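PDB 3KH8: MaoC-like dehydratase from Phytophthora Capsici, which probably acts as a hydro-lyase of the MaoC and hydratase 2 type, catalysing reversible hydration of an enoyl-CoA-like double bond in a hot dog fold. Local coordinates for residues F93-F103 with R224-L232; Q56-I66 with F73-F84. All coordinates share one frame; numbering follows the deposited sequence.

Interaction 1. Residues F93-F103 with R224-L232; sequences FKGQSQDVVPF and RLSGDYNSL
Tyr-229 lies against the extended backbone of Val-100 and Val-101. CB starts 3.5 Å from Val-101 O, and chi1 of -65°, with CG anti to the carbonyl carbon, turns the ring so that CD2 passes that oxygen at 3.2 Å. CE2 comes within 3.3 Å of Val-101 N, while along the other rim CD1 meets Val-100 CG1 at 3.8 Å; this methyl makes a CH-pi contact over the face. CZ sits 3.7 Å from Val-100 CA, and OH ends 3.9 Å from the same atom, with Asp-99 O at 4.1 Å. Arg-224 O covers the opposite face. Asn-230 CB stands over the centre of the Phe-103 ring and the amide lies nearly parallel to it, 18° apart, with Asn-230 ND2 3.4 Å from Phe-103 CE2. Phe-93 takes Asp-228 CB over one face. Asp-228 and Asn-230 each close an Asx turn in a Gly-Asp-Tyr-Asn sequence that resembles the hydratase 2 motif, part of the active site in relatives. No direct hydrogen bond joins the segments. One water donates to Val-101 O and Gly-227 O and accepts from Tyr-229 N, so ring faces hold the active-site-like loop while one solvent molecule serves three backbone groups.

Interaction 2. Residues Q56-I66 with F73-F84; sequences QRDLLMYAVGI and FTYEFDEKFSAF
Leu-60 and Leu-59 lead the packing of helix 56-65 on the irregular chain 73-84, in the hydratase 2 half of this hot dog protein, where the helix directly follows strand 48-54. Leu-60 points CD2 at the backbone, 3.4 Å from Thr-74 O. The same methyl also approaches Phe-81 CE1 at 3.5 Å, so one branch fills the angle between the end of helix 71-74 and the aromatic ring. One turn along, Ala-63 CB rests on Phe-73 O at 3.3 Å. Leu-59 brings CD2 to 3.6 Å from Ala-83 CB. At the start of the helix the amide of Gln-56 stands steeply to the Phe-81 ring, their planes 77° apart, and Gln-56 NE2 comes to 3.6 Å from Phe-81 CE2. At the far end Ile-66 CD1 lies over one face of Phe-84, a CH-pi contact 3.9 Å from the ring centroid. The chi1 of Ile-66, 60°, sets CG1 between the backbone N and the carbonyl carbon, from where an extended chain (chi2 168°) carries CD1 over the ring.

The second shell holds these groups in place. Glu-76 CA covers a face of Phe-81, and Phe-84 CD1 lies over the centre of the Phe-73 ring, which also meets Phe-263 edge-to-face. Gln-56 NE2 donates to Pro-138 O. Glu-76 OE1, which touches Leu-60 CD1, forms a salt bridge with Arg-224 of the second subunit, so a mainly apolar contact borders the dimer interface. The segments share no direct hydrogen bond. A water at the edge of the Tyr-62 ring, in its plane, links them instead, donating to Leu-59 O at 2.8 Å and accepting from Phe-84 N at 2.9 Å.

How the interactions relate
The two contacts follow one another along the chain, interaction 2 closing before interaction 1 opens, and their centres lie about 18 Å apart. Helix 56-65 joins them: while one side packs on 73-84, Tyr-62 CA lies 3.2 Å from Ser-226 OG, and Met-61 CE is 3.7 Å from Leu-225 O. Lys-94 NZ also reaches Asp-58 OD2 in a long, weak ion pair of 3.4 Å. Across the dimer interface the two contacts also meet. Arg-224 of one chain bridges Glu-76 of the other, and Arg-57 of the second subunit packs on Tyr-229. Interaction 2 thus borders, across the dimer, the loop 224-232 that resembles an active-site motif.

Interaction 1. Residues F93-F103 with R224-L232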
loop_
_atom_site.group_PDB
_atom_site.type_symbol
_atom_site.label_atom_id
_atom_site.label_comp_id
_atom_site.label_asym_id
_atom_site.label_seq_id
_atom_site.Cartn_x
_atom_site.Cartn_y
_atom_site.Cartn_z
ATOM N N PHE A 93 -2.908 16.530 -0.964
ATOM C CA PHE A 93 -1.590 16.087 -0.506
ATOM C C PHE A 93 -0.744 15.620 -1.698
ATOM O O PHE A 93 0.432 15.974 -1.829
ATOM C CB PHE A 93 -1.713 14.928 0.488
ATOM C CG PHE A 93 -2.398 15.289 1.780
ATOM C CD1 PHE A 93 -1.656 15.708 2.880
ATOM C CD2 PHE A 93 -3.782 15.179 1.906
ATOM C CE1 PHE A 93 -2.284 16.031 4.085
ATOM C CE2 PHE A 93 -4.422 15.503 3.109
ATOM C CZ PHE A 93 -3.670 15.931 4.197
ATOM N N LYS A 94 -1.367 14.819 -2.554
ATOM C CA LYS A 94 -0.678 14.108 -3.629
ATOM C C LYS A 94 -0.266 15.010 -4.795
ATOM O O LYS A 94 0.823 14.847 -5.363
ATOM C CB LYS A 94 -1.570 12.974 -4.142
ATOM C CG LYS A 94 -0.853 11.952 -5.002
ATOM C CD LYS A 94 -1.843 11.086 -5.748
ATOM C CE LYS A 94 -1.123 10.049 -6.578
ATOM N NZ LYS A 94 -0.606 10.619 -7.853
ATOM N N GLY A 95 -1.137 15.955 -5.145
ATOM C CA GLY A 95 -0.978 16.732 -6.372
ATOM C C GLY A 95 -0.799 15.788 -7.551
ATOM O O GLY A 95 -1.608 14.883 -7.759
ATOM N N GLN A 96 0.277 15.984 -8.305
ATOM C CA GLN A 96 0.584 15.131 -9.457
ATOM C C GLN A 96 1.763 14.188 -9.196
ATOM O O GLN A 96 2.269 13.542 -10.120
ATOM C CB GLN A 96 0.866 15.983 -10.700
ATOM C CG GLN A 96 -0.375 16.572 -11.359
ATOM C CD GLN A 96 -0.086 17.113 -12.749
ATOM O OE1 GLN A 96 0.644 18.092 -12.909
ATOM N NE2 GLN A 96 -0.662 16.473 -13.765
ATOM N N SER A 97 2.198 14.100 -7.941
ATOM C CA SER A 97 3.325 13.238 -7.598
ATOM C C SER A 97 2.960 11.759 -7.556
ATOM O O SER A 97 1.871 11.384 -7.115
ATOM C CB SER A 97 3.954 13.655 -6.272
ATOM O OG SER A 97 5.030 12.784 -5.954
ATOM N N GLN A 98 3.889 10.927 -8.020
ATOM C CA GLN A 98 3.764 9.481 -7.897
ATOM C C GLN A 98 4.763 8.950 -6.865
ATOM O O GLN A 98 4.855 7.741 -6.642
ATOM C CB GLN A 98 3.978 8.804 -9.259
ATOM C CG GLN A 98 2.847 9.031 -10.278
ATOM C CD GLN A 98 1.488 8.462 -9.836
ATOM O OE1 GLN A 98 1.401 7.372 -9.268
ATOM N NE2 GLN A 98 0.424 9.201 -10.120
ATOM N N ASP A 99 5.495 9.866 -6.235
ATOM C CA ASP A 99 6.533 9.524 -5.261
ATOM C C ASP A 99 6.116 9.942 -3.848
ATOM O O ASP A 99 5.009 10.448 -3.650
ATOM C CB ASP A 99 7.849 10.209 -5.655
ATOM C CG ASP A 99 9.083 9.546 -5.041
ATOM O OD1 ASP A 99 8.963 8.512 -4.344
ATOM O OD2 ASP A 99 10.191 10.080 -5.258
ATOM N N VAL A 100 6.999 9.717 -2.874
ATOM C CA VAL A 100 6.849 10.268 -1.529
ATOM C C VAL A 100 6.673 11.790 -1.640
ATOM O O VAL A 100 7.402 12.456 -2.385
ATOM C CB VAL A 100 8.073 9.912 -0.635
ATOM C CG1 VAL A 100 8.071 10.694 0.675
ATOM C CG2 VAL A 100 8.116 8.407 -0.347
ATOM N N VAL A 101 5.671 12.319 -0.939
ATOM C CA VAL A 101 5.428 13.761 -0.885
ATOM C C VAL A 101 5.864 14.265 0.492
ATOM O O VAL A 101 5.147 14.071 1.477
ATOM C CB VAL A 101 3.931 14.111 -1.141
ATOM C CG1 VAL A 101 3.707 15.634 -1.110
ATOM C CG2 VAL A 101 3.454 13.527 -2.465
ATOM N N PRO A 102 7.053 14.891 0.578
ATOM C CA PRO A 102 7.507 15.415 1.869
ATOM C C PRO A 102 6.498 16.389 2.483
ATOM O O PRO A 102 5.928 17.224 1.778
ATOM C CB PRO A 102 8.827 16.112 1.517
ATOM C CG PRO A 102 9.327 15.335 0.327
ATOM C CD PRO A 102 8.077 15.072 -0.471
ATOM N N PHE A 103 6.270 16.248 3.785
ATOM C CA PHE A 103 5.245 17.014 4.491
ATOM C C PHE A 103 5.817 18.340 5.003
ATOM O O PHE A 103 6.922 18.358 5.545
ATOM C CB PHE A 103 4.679 16.192 5.661
ATOM C CG PHE A 103 3.484 16.826 6.327
ATOM C CD1 PHE A 103 2.194 16.580 5.858
ATOM C CD2 PHE A 103 3.650 17.675 7.419
ATOM C CE1 PHE A 103 1.088 17.174 6.466
ATOM C CE2 PHE A 103 2.554 18.274 8.033
ATOM C CZ PHE A 103 1.268 18.024 7.557
ATOM N N ARG A 224 -0.194 6.297 4.819
ATOM C CA ARG A 224 0.610 7.472 4.436
ATOM C C ARG A 224 1.024 7.482 2.957
ATOM O O ARG A 224 1.339 8.539 2.393
ATOM C CB ARG A 224 1.834 7.631 5.346
ATOM C CG ARG A 224 2.895 6.536 5.244
ATOM C CD ARG A 224 3.802 6.553 6.478
ATOM N NE ARG A 224 4.580 7.791 6.582
ATOM C CZ ARG A 224 5.734 8.011 5.956
ATOM N NH1 ARG A 224 6.266 7.070 5.179
ATOM N NH2 ARG A 224 6.368 9.172 6.115
ATOM N N LEU A 225 1.002 6.304 2.333
ATOM C CA LEU A 225 1.429 6.156 0.944
ATOM C C LEU A 225 0.433 6.771 -0.039
ATOM O O LEU A 225 0.715 6.878 -1.231
ATOM C CB LEU A 225 1.728 4.681 0.617
ATOM C CG LEU A 225 2.751 3.992 1.542
ATOM C CD1 LEU A 225 3.050 2.555 1.127
ATOM C CD2 LEU A 225 4.034 4.787 1.631
ATOM N N SER A 226 -0.721 7.191 0.473
ATOM C CA SER A 226 -1.716 7.897 -0.329
ATOM C C SER A 226 -1.514 9.419 -0.337
ATOM O O SER A 226 -2.292 10.144 -0.959
ATOM C CB SER A 226 -3.136 7.527 0.121
ATOM O OG SER A 226 -3.449 6.196 -0.263
ATOM N N GLY A 227 -0.481 9.904 0.354
ATOM C CA GLY A 227 -0.099 11.311 0.232
ATOM C C GLY A 227 0.331 12.076 1.468
ATOM O O GLY A 227 1.022 13.094 1.347
ATOM N N ASP A 228 -0.079 11.614 2.652
ATOM C CA ASP A 228 0.231 12.323 3.899
ATOM C C ASP A 228 1.383 11.667 4.664
ATOM O O ASP A 228 1.176 10.743 5.454
ATOM C CB ASP A 228 -1.022 12.464 4.780
ATOM C CG ASP A 228 -0.783 13.319 6.026
ATOM O OD1 ASP A 228 0.374 13.720 6.291
ATOM O OD2 ASP A 228 -1.764 13.591 6.750
ATOM N N TYR A 229 2.589 12.190 4.439
ATOM C CA TYR A 229 3.821 11.611 4.975
ATOM C C TYR A 229 4.301 12.260 6.281
ATOM O O TYR A 229 5.418 11.999 6.738
ATOM C CB TYR A 229 4.926 11.615 3.899
ATOM C CG TYR A 229 4.613 10.714 2.720
ATOM C CD1 TYR A 229 5.125 9.416 2.654
ATOM C CD2 TYR A 229 3.786 11.147 1.680
ATOM C CE1 TYR A 229 4.829 8.581 1.574
ATOM C CE2 TYR A 229 3.483 10.322 0.608
ATOM C CZ TYR A 229 4.007 9.042 0.560
ATOM O OH TYR A 229 3.704 8.225 -0.508
ATOM N N ASN A 230 3.437 13.077 6.883
ATOM C CA ASN A 230 3.671 13.665 8.209
ATOM C C ASN A 230 4.326 12.684 9.182
ATOM O O ASN A 230 3.797 11.594 9.435
ATOM C CB ASN A 230 2.339 14.180 8.785
ATOM C CG ASN A 230 2.520 15.108 9.987
ATOM O OD1 ASN A 230 3.557 15.107 10.654
ATOM N ND2 ASN A 230 1.493 15.904 10.266
ATOM N N SER A 231 5.476 13.082 9.728
ATOM C CA SER A 231 6.245 12.247 10.657
ATOM C C SER A 231 5.484 11.903 11.940
ATOM O O SER A 231 5.811 10.928 12.614
ATOM C CB SER A 231 7.582 12.915 11.005
ATOM O OG SER A 231 7.372 14.187 11.596
ATOM N N LEU A 232 4.464 12.698 12.256
ATOM C CA LEU A 232 3.602 12.472 13.418
ATOM C C LEU A 232 3.003 11.060 13.428
ATOM O O LEU A 232 2.789 10.474 14.493
ATOM C CB LEU A 232 2.488 13.535 13.461
ATOM C CG LEU A 232 1.434 13.503 14.582
ATOM C CD1 LEU A 232 2.060 13.700 15.955
ATOM C CD2 LEU A 232 0.337 14.532 14.336
HETATM O O HOH W 1 2.739 14.660 2.765
#

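Interaction 2. Residues Q56-I66 with F73-F84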
loop_
_atom_site.group_PDB
_atom_site.type_symbol
_atom_site.label_atom_id
_atom_site.label_comp_id
_atom_site.label_asym_id
_atom_site.label_seq_id
_atom_site.Cartn_x
_atom_site.Cartn_y
_atom_site.Cartn_z
ATOM N N GLN A 56 -4.929 4.123 -11.467
ATOM C CA GLN A 56 -5.618 2.988 -10.854
ATOM C C GLN A 56 -4.890 2.459 -9.627
ATOM O O GLN A 56 -5.512 2.164 -8.606
ATOM C CB GLN A 56 -5.770 1.842 -11.847
ATOM C CG GLN A 56 -6.931 1.977 -12.776
ATOM C CD GLN A 56 -7.400 0.641 -13.294
ATOM O OE1 GLN A 56 -6.593 -0.262 -13.535
ATOM N NE2 GLN A 56 -8.708 0.499 -13.457
ATOM N N ARG A 57 -3.573 2.326 -9.742
ATOM C CA ARG A 57 -2.750 1.816 -8.649
ATOM C C ARG A 57 -2.880 2.682 -7.387
ATOM O O ARG A 57 -2.932 2.149 -6.280
ATOM C CB ARG A 57 -1.293 1.694 -9.099
ATOM C CG ARG A 57 -0.334 1.126 -8.066
ATOM C CD ARG A 57 1.020 0.906 -8.703
ATOM N NE ARG A 57 2.027 0.429 -7.763
ATOM C CZ ARG A 57 3.103 1.125 -7.409
ATOM N NH1 ARG A 57 3.311 2.336 -7.921
ATOM N NH2 ARG A 57 3.981 0.613 -6.556
ATOM N N ASP A 58 -2.954 4.005 -7.557
ATOM C CA ASP A 58 -3.192 4.912 -6.427
ATOM C C ASP A 58 -4.512 4.600 -5.718
ATOM O O ASP A 58 -4.593 4.688 -4.495
ATOM C CB ASP A 58 -3.182 6.383 -6.872
ATOM C CG ASP A 58 -1.842 6.815 -7.452
ATOM O OD1 ASP A 58 -0.786 6.478 -6.871
ATOM O OD2 ASP A 58 -1.854 7.509 -8.494
ATOM N N LEU A 59 -5.539 4.253 -6.494
ATOM C CA LEU A 59 -6.848 3.900 -5.940
ATOM C C LEU A 59 -6.782 2.625 -5.098
ATOM O O LEU A 59 -7.355 2.565 -4.003
ATOM C CB LEU A 59 -7.894 3.748 -7.054
ATOM C CG LEU A 59 -8.218 4.961 -7.940
ATOM C CD1 LEU A 59 -9.271 4.593 -8.985
ATOM C CD2 LEU A 59 -8.685 6.150 -7.122
ATOM N N LEU A 60 -6.075 1.617 -5.612
ATOM C CA LEU A 60 -5.844 0.369 -4.883
ATOM C C LEU A 60 -5.046 0.598 -3.601
ATOM O O LEU A 60 -5.383 0.046 -2.552
ATOM C CB LEU A 60 -5.137 -0.663 -5.777
ATOM C CG LEU A 60 -5.831 -1.066 -7.090
ATOM C CD1 LEU A 60 -4.983 -2.040 -7.903
ATOM C CD2 LEU A 60 -7.197 -1.675 -6.825
ATOM N N MET A 61 -3.999 1.419 -3.692
ATOM C CA MET A 61 -3.147 1.739 -2.543
ATOM C C MET A 61 -3.924 2.450 -1.437
ATOM O O MET A 61 -3.687 2.214 -0.249
ATOM C CB MET A 61 -1.962 2.604 -2.979
ATOM C CG MET A 61 -0.979 1.901 -3.927
ATOM S SD MET A 61 0.379 2.972 -4.460
ATOM C CE MET A 61 0.929 3.617 -2.882
ATOM N N TYR A 62 -4.836 3.330 -1.839
ATOM C CA TYR A 62 -5.726 4.010 -0.901
ATOM C C TYR A 62 -6.699 3.038 -0.233
ATOM O O TYR A 62 -6.869 3.068 0.988
ATOM C CB TYR A 62 -6.501 5.140 -1.595
ATOM C CG TYR A 62 -7.498 5.820 -0.676
ATOM C CD1 TYR A 62 -7.065 6.661 0.353
ATOM C CD2 TYR A 62 -8.872 5.606 -0.820
ATOM C CE1 TYR A 62 -7.975 7.284 1.212
ATOM C CE2 TYR A 62 -9.797 6.226 0.041
ATOM C CZ TYR A 62 -9.334 7.061 1.052
ATOM O OH TYR A 62 -10.223 7.679 1.908
ATOM N N ALA A 63 -7.338 2.188 -1.036
ATOM C CA ALA A 63 -8.291 1.202 -0.519
ATOM C C ALA A 63 -7.655 0.316 0.553
ATOM O O ALA A 63 -8.231 0.142 1.631
ATOM C CB ALA A 63 -8.865 0.355 -1.652
ATOM N N VAL A 64 -6.464 -0.218 0.276
ATOM C CA VAL A 64 -5.759 -1.034 1.276
ATOM C C VAL A 64 -5.290 -0.179 2.467
ATOM O O VAL A 64 -5.271 -0.652 3.604
ATOM C CB VAL A 64 -4.592 -1.914 0.682
ATOM C CG1 VAL A 64 -5.075 -2.750 -0.502
ATOM C CG2 VAL A 64 -3.380 -1.083 0.296
ATOM N N GLY A 65 -4.958 1.083 2.195
ATOM C CA GLY A 65 -4.551 2.030 3.232
ATOM C C GLY A 65 -5.630 2.265 4.277
ATOM O O GLY A 65 -5.327 2.422 5.456
ATOM N N ILE A 66 -6.890 2.291 3.851
ATOM C CA ILE A 66 -8.002 2.463 4.797
ATOM C C ILE A 66 -8.569 1.116 5.271
ATOM O O ILE A 66 -9.566 1.066 5.990
ATOM C CB ILE A 66 -9.109 3.403 4.253
ATOM C CG1 ILE A 66 -9.725 2.856 2.955
ATOM C CG2 ILE A 66 -8.551 4.825 4.058
ATOM C CD1 ILE A 66 -11.007 3.582 2.523
ATOM N N PHE A 73 -13.231 -2.398 -4.571
ATOM C CA PHE A 73 -12.221 -1.365 -4.343
ATOM C C PHE A 73 -10.763 -1.837 -4.408
ATOM O O PHE A 73 -9.855 -1.008 -4.534
ATOM C CB PHE A 73 -12.489 -0.647 -3.012
ATOM C CG PHE A 73 -13.851 -0.015 -2.938
ATOM C CD1 PHE A 73 -14.169 1.076 -3.742
ATOM C CD2 PHE A 73 -14.823 -0.526 -2.082
ATOM C CE1 PHE A 73 -15.435 1.657 -3.694
ATOM C CE2 PHE A 73 -16.094 0.049 -2.020
ATOM C CZ PHE A 73 -16.399 1.147 -2.828
ATOM N N THR A 74 -10.535 -3.149 -4.333
ATOM C CA THR A 74 -9.167 -3.694 -4.288
ATOM C C THR A 74 -8.747 -4.475 -5.533
ATOM O O THR A 74 -7.578 -4.857 -5.659
ATOM C CB THR A 74 -8.953 -4.620 -3.073
ATOM O OG1 THR A 74 -9.881 -5.712 -3.141
ATOM C CG2 THR A 74 -9.129 -3.856 -1.771
ATOM N N TYR A 75 -9.689 -4.724 -6.439
ATOM C CA TYR A 75 -9.392 -5.497 -7.644
ATOM C C TYR A 75 -9.836 -4.760 -8.907
ATOM O O TYR A 75 -11.030 -4.594 -9.153
ATOM C CB TYR A 75 -10.016 -6.900 -7.556
ATOM C CG TYR A 75 -9.770 -7.773 -8.770
ATOM C CD1 TYR A 75 -8.506 -7.850 -9.361
ATOM C CD2 TYR A 75 -10.800 -8.534 -9.321
ATOM C CE1 TYR A 75 -8.276 -8.655 -10.478
ATOM C CE2 TYR A 75 -10.578 -9.345 -10.437
ATOM C CZ TYR A 75 -9.315 -9.399 -11.007
ATOM O OH TYR A 75 -9.092 -10.197 -12.110
ATOM N N GLU A 76 -8.852 -4.334 -9.698
ATOM C CA GLU A 76 -9.074 -3.502 -10.887
ATOM C C GLU A 76 -10.039 -4.097 -11.921
ATOM O O GLU A 76 -10.658 -3.353 -12.678
ATOM C CB GLU A 76 -7.741 -3.123 -11.554
ATOM C CG GLU A 76 -6.949 -4.294 -12.156
ATOM C CD GLU A 76 -6.095 -5.041 -11.138
ATOM O OE1 GLU A 76 -6.238 -4.801 -9.914
ATOM O OE2 GLU A 76 -5.275 -5.879 -11.570
ATOM N N PHE A 77 -10.165 -5.423 -11.950
ATOM C CA PHE A 77 -11.067 -6.077 -12.906
ATOM C C PHE A 77 -12.367 -6.580 -12.284
ATOM O O PHE A 77 -13.088 -7.377 -12.893
ATOM C CB PHE A 77 -10.344 -7.176 -13.703
ATOM C CG PHE A 77 -9.268 -6.645 -14.607
ATOM C CD1 PHE A 77 -9.570 -5.708 -15.592
ATOM C CD2 PHE A 77 -7.951 -7.070 -14.470
ATOM C CE1 PHE A 77 -8.576 -5.196 -16.419
ATOM C CE2 PHE A 77 -6.956 -6.572 -15.294
ATOM C CZ PHE A 77 -7.267 -5.631 -16.271
ATOM N N ASP A 78 -12.672 -6.106 -11.076
ATOM C CA ASP A 78 -13.996 -6.322 -10.511
ATOM C C ASP A 78 -14.977 -5.645 -11.463
ATOM O O ASP A 78 -14.685 -4.580 -12.014
ATOM C CB ASP A 78 -14.119 -5.713 -9.115
ATOM C CG ASP A 78 -15.462 -6.005 -8.471
ATOM O OD1 ASP A 78 -15.608 -7.081 -7.852
ATOM O OD2 ASP A 78 -16.372 -5.158 -8.587
ATOM N N GLU A 79 -16.129 -6.275 -11.665
ATOM C CA GLU A 79 -17.107 -5.777 -12.634
ATOM C C GLU A 79 -17.715 -4.430 -12.245
ATOM O O GLU A 79 -18.241 -3.714 -13.095
ATOM C CB GLU A 79 -18.165 -6.840 -12.933
ATOM C CG GLU A 79 -17.576 -7.956 -13.789
ATOM C CD GLU A 79 -18.510 -9.120 -14.055
ATOM O OE1 GLU A 79 -19.700 -9.054 -13.690
ATOM O OE2 GLU A 79 -18.031 -10.109 -14.652
ATOM N N LYS A 80 -17.620 -4.090 -10.964
ATOM C CA LYS A 80 -18.018 -2.765 -10.488
ATOM C C LYS A 80 -16.846 -2.012 -9.850
ATOM O O LYS A 80 -17.045 -1.221 -8.922
ATOM C CB LYS A 80 -19.171 -2.877 -9.492
ATOM C CG LYS A 80 -20.458 -3.460 -10.063
ATOM C CD LYS A 80 -21.553 -3.402 -9.011
ATOM C CE LYS A 80 -22.674 -4.382 -9.307
ATOM N NZ LYS A 80 -23.433 -4.698 -8.064
ATOM N N PHE A 81 -15.629 -2.251 -10.342
ATOM C CA PHE A 81 -14.454 -1.569 -9.792
ATOM C C PHE A 81 -14.668 -0.058 -9.759
ATOM O O PHE A 81 -15.096 0.539 -10.748
ATOM C CB PHE A 81 -13.155 -1.915 -10.530
ATOM C CG PHE A 81 -11.950 -1.182 -9.988
ATOM C CD1 PHE A 81 -11.435 -1.497 -8.726
ATOM C CD2 PHE A 81 -11.354 -0.158 -10.717
ATOM C CE1 PHE A 81 -10.331 -0.811 -8.207
ATOM C CE2 PHE A 81 -10.248 0.536 -10.208
ATOM C CZ PHE A 81 -9.737 0.208 -8.951
ATOM N N SER A 82 -14.391 0.541 -8.604
ATOM C CA SER A 82 -14.631 1.960 -8.380
ATOM C C SER A 82 -13.544 2.542 -7.487
ATOM O O SER A 82 -12.913 1.819 -6.709
ATOM C CB SER A 82 -15.991 2.169 -7.699
ATOM O OG SER A 82 -17.058 1.607 -8.451
ATOM N N ALA A 83 -13.329 3.850 -7.599
ATOM C CA ALA A 83 -12.555 4.572 -6.592
ATOM C C ALA A 83 -13.364 4.541 -5.303
ATOM O O ALA A 83 -14.599 4.626 -5.346
ATOM C CB ALA A 83 -12.323 6.008 -7.029
ATOM N N PHE A 84 -12.702 4.417 -4.157
ATOM C CA PHE A 84 -13.434 4.618 -2.908
ATOM C C PHE A 84 -13.846 6.091 -2.805
ATOM O O PHE A 84 -13.024 6.976 -3.049
ATOM C CB PHE A 84 -12.670 4.158 -1.662
ATOM C CG PHE A 84 -13.543 4.091 -0.441
ATOM C CD1 PHE A 84 -14.355 2.983 -0.216
ATOM C CD2 PHE A 84 -13.609 5.164 0.440
ATOM C CE1 PHE A 84 -15.199 2.932 0.891
ATOM C CE2 PHE A 84 -14.449 5.124 1.552
ATOM C CZ PHE A 84 -15.245 4.011 1.777
HETATM O O HOH W 2 -9.917 3.651 -3.779
#